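Local coordinates for ADP/ATP-dependent NAD(P)H-hydrate dehydratase (Bacillus subtilis, PDB 3RPZ), which catalyses the ADP- or ATP-dependent dehydration of NAD(P)H hydrate, probably restoring damaged nicotinamide cofactor to its usable reduced form, at residues A33-G38 against L61-S66; I195-G200 against A238-V243. All blocks are in the same frame, centred on the assembly; numbering follows the deposited sequence.

Interaction 1: residues A33-G38 against L61-S66; sequences ALLLAG and LVIGTS
Leu34 and Val62 pair on adjacent parallel strands, their side chains on the same face of the sheet, and the backbone ladder between the strands sets the register. The amide of Val62 N donates to Ala33 O at 2.9 Å, almost straight at 175°, and Leu35 N answers by donating to Val62 O. The third rung, Gly64 N to Leu35 O, is 2.8 Å long; the fourth, Ala37 N to Gly64 O, is weak where the strands part.

Leu61 can be followed outward. Its CB leaves on the face shared with Ala33, Leu35 and Ile63; CG stands anti to the backbone N (chi1 178°), and chi2 of 66° brings CD1 over the neighbouring strand. There CD1 lies 3.6 Å from Ala33 O and packs against the small Ala33 side chain and Leu35 CB, while Leu226 of helix 217-231 packs on Ala33, Leu35 and Leu61. On the other face, CD1 of Leu34 crosses to CG1 of Val62 at 3.8 Å. Glycine suits position 64, because any CB there would run into CD2 of Leu36.

Beyond the ladder a side chain takes over: Thr65 OG1 donates to Ala37 O at 2.7 Å, in the carbonyl plane on a lone pair. Gly38, at backbone angles that favour glycine, has no CB to collide with that hydroxyl. Strand 32-36, helix 44-54 and strand 60-65 form a beta-alpha-beta unit of the ribokinase-like fold, and its strands end, as is usual for alpha/beta folds, near the ligand, with Gly38 close to the bound hydrated cofactor.

Interaction 2: residues I195-G200 against A238-V243; sequences IAFPDG and AVLNAV
Ile195 lays its whole branched side chain against the tip of Leu240, and the contact is apolar throughout. In the aliphatic part, CD2 of Leu240 comes within 3.8 Å of Ile195 CB and nearly as close to CG1, CG2 and CD1, so this one methyl touches four atoms of the isoleucine. Beta branching suits this place, since it spreads two arms over the helix: CG2 meets Val239 CG1 at 3.8 Å, and CD1 extends to Val243 CG1 at a looser 4.3 Å. Val239 and Val243, one helical turn apart, both direct their CB toward the strand, and their short side chains let it come near.

The aromatic part is the meeting of Phe197 with the other branch of Leu240. CG of the leucine sits at the ring's edge near its plane, 4.1 Å from CZ, and CD1 lies beside CZ and CE2. In Leu240, chi1 of -68° puts CG beside the backbone N, and chi2 of 157° then turns CD2 to Ile195 and CD1 to Phe197. With an alanine in place of Leu240, CG and both methyls would be lost, which would probably open a gap between Ile195, the ring edge and the helix.

Around this contact, Trp203 of strand 202-204 touches both Phe197 and Leu240, while Val187 of strand 185-188 touches Val239 and Val243. Helix 235-256 thus packs on the antiparallel end of the sheet, with helix 217-231 against its Ala238 and Ala242.

From the N terminus, strand 32-36 runs into helix 44-54 and returns as strand 60-65, where interaction 1 closes a short crossover in the parallel part of the sheet. The chain then adds strands 81-84 to 185-188 before interaction 2 opens at strand 194-196; edge strand 202-204 and helix 217-231 lie within its loop, which closes on helix 235-256. The two loops therefore follow in series, neither nesting nor crossing. Interaction 1 joins strand to strand within the sheet, whereas interaction 2 joins the sheet to a helix. They lie on opposite sides of the chain's centre, with centres 23 Å apart, and helix 217-231 reaches both.

Interaction 1: residues A33-G38 against L61-S66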
ATOM      1  N   ALA A  33     -10.749 -17.897 -12.635  1.00 13.71           N
ATOM      2  CA  ALA A  33      -9.459 -18.578 -12.638  1.00 14.01           C
ATOM      3  C   ALA A  33      -9.074 -19.009 -11.243  1.00 13.74           C
ATOM      4  O   ALA A  33      -9.495 -18.394 -10.277  1.00 14.01           O
ATOM      5  CB  ALA A  33      -8.378 -17.686 -13.227  1.00 14.27           C
ATOM      6  N   LEU A  34      -8.309 -20.087 -11.143  1.00 13.20           N
ATOM      7  CA  LEU A  34      -7.703 -20.533  -9.905  1.00 12.29           C
ATOM      8  C   LEU A  34      -6.205 -20.403  -9.979  1.00 13.01           C
ATOM      9  O   LEU A  34      -5.589 -20.904 -10.920  1.00 13.53           O
ATOM     10  CB  LEU A  34      -8.069 -21.978  -9.634  1.00 13.22           C
ATOM     11  CG  LEU A  34      -7.527 -22.584  -8.349  1.00 13.10           C
ATOM     12  CD1 LEU A  34      -8.059 -21.939  -7.050  1.00 14.79           C
ATOM     13  CD2 LEU A  34      -7.803 -24.096  -8.310  1.00 15.82           C
ATOM     14  N   LEU A  35      -5.618 -19.788  -8.959  1.00 12.60           N
ATOM     15  CA  LEU A  35      -4.176 -19.645  -8.807  1.00 12.66           C
ATOM     16  C   LEU A  35      -3.745 -20.369  -7.531  1.00 13.13           C
ATOM     17  O   LEU A  35      -4.176 -19.999  -6.430  1.00 13.76           O
ATOM     18  CB  LEU A  35      -3.766 -18.166  -8.699  1.00 12.08           C
ATOM     19  CG  LEU A  35      -2.293 -17.930  -8.378  1.00 11.69           C
ATOM     20  CD1 LEU A  35      -1.342 -18.404  -9.446  1.00 13.37           C
ATOM     21  CD2 LEU A  35      -2.050 -16.446  -8.107  1.00 13.06           C
ATOM     22  N   LEU A  36      -2.881 -21.369  -7.695  1.00 12.75           N
ATOM     23  CA  LEU A  36      -2.341 -22.178  -6.607  1.00 12.88           C
ATOM     24  C   LEU A  36      -0.885 -21.783  -6.452  1.00 13.03           C
ATOM     25  O   LEU A  36      -0.033 -22.145  -7.232  1.00 13.19           O
ATOM     26  CB  LEU A  36      -2.545 -23.671  -6.877  1.00 13.75           C
ATOM     27  CG  LEU A  36      -3.977 -24.136  -6.985  1.00 13.65           C
ATOM     28  CD1 LEU A  36      -4.016 -25.642  -7.232  1.00 16.81           C
ATOM     29  CD2 LEU A  36      -4.796 -23.810  -5.695  1.00 15.42           C
ATOM     30  N   ALA A  37      -0.605 -20.952  -5.440  1.00 12.71           N
ATOM     31  CA  ALA A  37       0.700 -20.274  -5.360  1.00 12.98           C
ATOM     32  C   ALA A  37       0.924 -19.753  -3.962  1.00 13.42           C
ATOM     33  O   ALA A  37      -0.036 -19.518  -3.224  1.00 13.88           O
ATOM     34  CB  ALA A  37       0.759 -19.087  -6.358  1.00 12.72           C
ATOM     35  N   GLY A  38       2.201 -19.480  -3.650  1.00 14.12           N
ATOM     36  CA  GLY A  38       2.553 -18.844  -2.374  1.00 13.60           C
ATOM     37  C   GLY A  38       2.723 -19.791  -1.221  1.00 14.80           C
ATOM     38  O   GLY A  38       1.881 -20.667  -1.026  1.00 16.34           O
ATOM     39  N   LEU A  61     -10.927 -14.169  -9.724  1.00 12.69           N
ATOM     40  CA  LEU A  61      -9.762 -14.983  -9.356  1.00 12.14           C
ATOM     41  C   LEU A  61      -9.934 -15.521  -7.959  1.00 12.87           C
ATOM     42  O   LEU A  61     -10.222 -14.761  -6.997  1.00 13.01           O
ATOM     43  CB  LEU A  61      -8.487 -14.145  -9.395  1.00 11.82           C
ATOM     44  CG  LEU A  61      -7.199 -14.860  -8.974  1.00 12.54           C
ATOM     45  CD1 LEU A  61      -6.843 -15.960  -9.970  1.00 12.85           C
ATOM     46  CD2 LEU A  61      -6.008 -13.884  -8.777  1.00 12.97           C
ATOM     47  N   VAL A  62      -9.780 -16.828  -7.820  1.00 12.55           N
ATOM     48  CA  VAL A  62      -9.671 -17.516  -6.545  1.00 12.67           C
ATOM     49  C   VAL A  62      -8.200 -17.875  -6.325  1.00 13.16           C
ATOM     50  O   VAL A  62      -7.607 -18.482  -7.225  1.00 13.49           O
ATOM     51  CB  VAL A  62     -10.545 -18.771  -6.524  1.00 13.57           C
ATOM     52  CG1 VAL A  62     -10.363 -19.559  -5.225  1.00 16.29           C
ATOM     53  CG2 VAL A  62     -12.022 -18.369  -6.717  1.00 14.10           C
ATOM     54  N   ILE A  63      -7.629 -17.495  -5.197  1.00 12.93           N
ATOM     55  CA  ILE A  63      -6.235 -17.829  -4.865  1.00 12.53           C
ATOM     56  C   ILE A  63      -6.282 -18.914  -3.806  1.00 13.56           C
ATOM     57  O   ILE A  63      -6.855 -18.711  -2.726  1.00 14.41           O
ATOM     58  CB  ILE A  63      -5.479 -16.620  -4.396  1.00 11.90           C
ATOM     59  CG1 ILE A  63      -5.449 -15.534  -5.503  1.00 12.84           C
ATOM     60  CG2 ILE A  63      -4.034 -17.040  -4.040  1.00 13.03           C
ATOM     61  CD1 ILE A  63      -4.712 -14.241  -5.098  1.00 13.97           C
ATOM     62  N   GLY A  64      -5.724 -20.077  -4.140  1.00 13.08           N
ATOM     63  CA  GLY A  64      -5.578 -21.179  -3.188  1.00 13.44           C
ATOM     64  C   GLY A  64      -4.170 -21.128  -2.623  1.00 15.56           C
ATOM     65  O   GLY A  64      -3.189 -21.547  -3.233  1.00 17.19           O
ATOM     66  N   THR A  65      -4.056 -20.586  -1.431  1.00 17.68           N
ATOM     67  CA  THR A  65      -2.758 -20.406  -0.769  1.00 18.07           C
ATOM     68  C   THR A  65      -2.937 -20.671   0.704  1.00 17.00           C
ATOM     69  O   THR A  65      -4.045 -20.768   1.211  1.00 18.39           O
ATOM     70  CB  THR A  65      -2.186 -19.057  -1.062  1.00 17.17           C
ATOM     71  OG1 THR A  65      -0.766 -19.021  -0.650  1.00 18.15           O
ATOM     72  CG2 THR A  65      -2.927 -17.919  -0.329  1.00 16.02           C
ATOM     73  N   SER A  66      -1.766 -20.720   1.370  1.00 19.99           N
ATOM     74  CA  SER A  66      -1.689 -20.987   2.767  1.00 22.76           C
ATOM     75  C   SER A  66      -2.395 -19.905   3.576  1.00 21.80           C
ATOM     76  O   SER A  66      -2.373 -18.718   3.149  1.00 18.65           O
ATOM     77  CB  SER A  66      -0.184 -21.073   3.136  1.00 24.39           C
ATOM     78  OG  SER A  66       0.482 -22.085   2.361  1.00 31.22           O
TER

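Interaction 2: residues I195-G200 against A238-V243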
ATOM      1  N   ILE A 195       8.252 -19.949 -27.438  1.00 14.91           N
ATOM      2  CA  ILE A 195       6.935 -20.502 -27.160  1.00 15.35           C
ATOM      3  C   ILE A 195       6.717 -21.650 -28.122  1.00 16.08           C
ATOM      4  O   ILE A 195       6.483 -21.440 -29.318  1.00 16.63           O
ATOM      5  CB  ILE A 195       5.813 -19.455 -27.298  1.00 14.91           C
ATOM      6  CG1 ILE A 195       6.096 -18.190 -26.478  1.00 15.24           C
ATOM      7  CG2 ILE A 195       4.445 -20.093 -26.861  1.00 17.28           C
ATOM      8  CD1 ILE A 195       6.893 -17.091 -27.191  1.00 17.57           C
ATOM      9  N   ALA A 196       6.854 -22.878 -27.623  1.00 15.80           N
ATOM     10  CA  ALA A 196       6.760 -24.092 -28.410  1.00 15.35           C
ATOM     11  C   ALA A 196       5.478 -24.843 -28.100  1.00 16.10           C
ATOM     12  O   ALA A 196       5.204 -25.142 -26.949  1.00 16.54           O
ATOM     13  CB  ALA A 196       7.962 -24.972 -28.181  1.00 16.53           C
ATOM     14  N   PHE A 197       4.686 -25.125 -29.136  1.00 16.36           N
ATOM     15  CA  PHE A 197       3.407 -25.807 -29.016  1.00 16.48           C
ATOM     16  C   PHE A 197       3.582 -27.281 -29.404  1.00 16.61           C
ATOM     17  O   PHE A 197       4.418 -27.600 -30.243  1.00 17.81           O
ATOM     18  CB  PHE A 197       2.353 -25.108 -29.891  1.00 17.14           C
ATOM     19  CG  PHE A 197       2.011 -23.739 -29.412  1.00 16.74           C
ATOM     20  CD1 PHE A 197       1.155 -23.561 -28.362  1.00 18.78           C
ATOM     21  CD2 PHE A 197       2.626 -22.641 -29.944  1.00 18.56           C
ATOM     22  CE1 PHE A 197       0.896 -22.299 -27.873  1.00 17.10           C
ATOM     23  CE2 PHE A 197       2.365 -21.384 -29.454  1.00 17.96           C
ATOM     24  CZ  PHE A 197       1.498 -21.199 -28.440  1.00 17.51           C
ATOM     25  N   PRO A 198       2.767 -28.145 -28.789  1.00 16.95           N
ATOM     26  CA  PRO A 198       2.980 -29.575 -29.006  1.00 17.95           C
ATOM     27  C   PRO A 198       2.548 -30.019 -30.384  1.00 18.92           C
ATOM     28  O   PRO A 198       2.858 -31.156 -30.797  1.00 18.86           O
ATOM     29  CB  PRO A 198       2.168 -30.208 -27.908  1.00 19.84           C
ATOM     30  CG  PRO A 198       1.141 -29.168 -27.490  1.00 19.18           C
ATOM     31  CD  PRO A 198       1.796 -27.847 -27.714  1.00 17.00           C
ATOM     32  N   ASP A 199       1.844 -29.167 -31.158  1.00 18.43           N
ATOM     33  CA  ASP A 199       1.513 -29.446 -32.532  1.00 19.33           C
ATOM     34  C   ASP A 199       2.589 -29.015 -33.528  1.00 19.00           C
ATOM     35  O   ASP A 199       2.420 -29.197 -34.755  1.00 20.68           O
ATOM     36  CB  ASP A 199       0.163 -28.799 -32.921  1.00 19.25           C
ATOM     37  CG  ASP A 199       0.193 -27.266 -32.877  1.00 24.73           C
ATOM     38  OD1 ASP A 199       1.247 -26.626 -32.772  1.00 19.82           O
ATOM     39  OD2 ASP A 199      -0.915 -26.712 -32.996  1.00 32.15           O
ATOM     40  N   GLY A 200       3.729 -28.560 -33.024  1.00 18.68           N
ATOM     41  CA  GLY A 200       4.850 -28.140 -33.809  1.00 19.57           C
ATOM     42  C   GLY A 200       5.014 -26.657 -34.114  1.00 20.06           C
ATOM     43  O   GLY A 200       6.076 -26.213 -34.585  1.00 21.74           O
ATOM     44  N   ALA A 238      -3.421 -16.458 -26.188  1.00 15.23           N
ATOM     45  CA  ALA A 238      -3.294 -16.021 -24.817  1.00 14.42           C
ATOM     46  C   ALA A 238      -1.851 -16.132 -24.314  1.00 14.62           C
ATOM     47  O   ALA A 238      -1.308 -15.199 -23.725  1.00 14.90           O
ATOM     48  CB  ALA A 238      -4.191 -16.851 -23.892  1.00 15.70           C
ATOM     49  N   VAL A 239      -1.200 -17.280 -24.559  1.00 14.16           N
ATOM     50  CA  VAL A 239       0.179 -17.503 -24.130  1.00 14.06           C
ATOM     51  C   VAL A 239       1.113 -16.520 -24.832  1.00 14.09           C
ATOM     52  O   VAL A 239       1.929 -15.837 -24.216  1.00 14.35           O
ATOM     53  CB  VAL A 239       0.608 -18.952 -24.384  1.00 13.97           C
ATOM     54  CG1 VAL A 239       2.098 -19.126 -24.026  1.00 16.16           C
ATOM     55  CG2 VAL A 239      -0.240 -19.922 -23.567  1.00 15.34           C
ATOM     56  N   LEU A 240       0.964 -16.428 -26.143  1.00 14.36           N
ATOM     57  CA  LEU A 240       1.857 -15.568 -26.946  1.00 14.84           C
ATOM     58  C   LEU A 240       1.714 -14.087 -26.589  1.00 14.96           C
ATOM     59  O   LEU A 240       2.704 -13.368 -26.427  1.00 14.72           O
ATOM     60  CB  LEU A 240       1.590 -15.771 -28.459  1.00 15.32           C
ATOM     61  CG  LEU A 240       2.011 -17.148 -28.960  1.00 14.25           C
ATOM     62  CD1 LEU A 240       1.206 -17.474 -30.241  1.00 16.42           C
ATOM     63  CD2 LEU A 240       3.497 -17.178 -29.204  1.00 16.27           C
ATOM     64  N   ASN A 241       0.479 -13.636 -26.393  1.00 14.68           N
ATOM     65  CA  ASN A 241       0.239 -12.246 -26.004  1.00 14.54           C
ATOM     66  C   ASN A 241       0.685 -11.939 -24.596  1.00 13.64           C
ATOM     67  O   ASN A 241       1.142 -10.829 -24.348  1.00 14.67           O
ATOM     68  CB  ASN A 241      -1.215 -11.831 -26.214  1.00 14.41           C
ATOM     69  CG  ASN A 241      -1.572 -11.731 -27.725  1.00 16.59           C
ATOM     70  OD1 ASN A 241      -0.662 -11.544 -28.563  1.00 16.00           O
ATOM     71  ND2 ASN A 241      -2.857 -11.831 -28.082  1.00 15.98           N
ATOM     72  N   ALA A 242       0.593 -12.896 -23.676  1.00 13.74           N
ATOM     73  CA  ALA A 242       1.051 -12.673 -22.336  1.00 13.77           C
ATOM     74  C   ALA A 242       2.537 -12.482 -22.322  1.00 14.04           C
ATOM     75  O   ALA A 242       3.067 -11.551 -21.692  1.00 13.45           O
ATOM     76  CB  ALA A 242       0.626 -13.831 -21.410  1.00 13.89           C
ATOM     77  N   VAL A 243       3.267 -13.391 -22.989  1.00 14.18           N
ATOM     78  CA  VAL A 243       4.737 -13.322 -23.015  1.00 14.05           C
ATOM     79  C   VAL A 243       5.171 -11.987 -23.684  1.00 13.78           C
ATOM     80  O   VAL A 243       6.043 -11.250 -23.175  1.00 14.30           O
ATOM     81  CB  VAL A 243       5.318 -14.500 -23.752  1.00 13.16           C
ATOM     82  CG1 VAL A 243       6.816 -14.361 -23.914  1.00 14.58           C
ATOM     83  CG2 VAL A 243       4.999 -15.785 -22.985  1.00 14.66           C
TER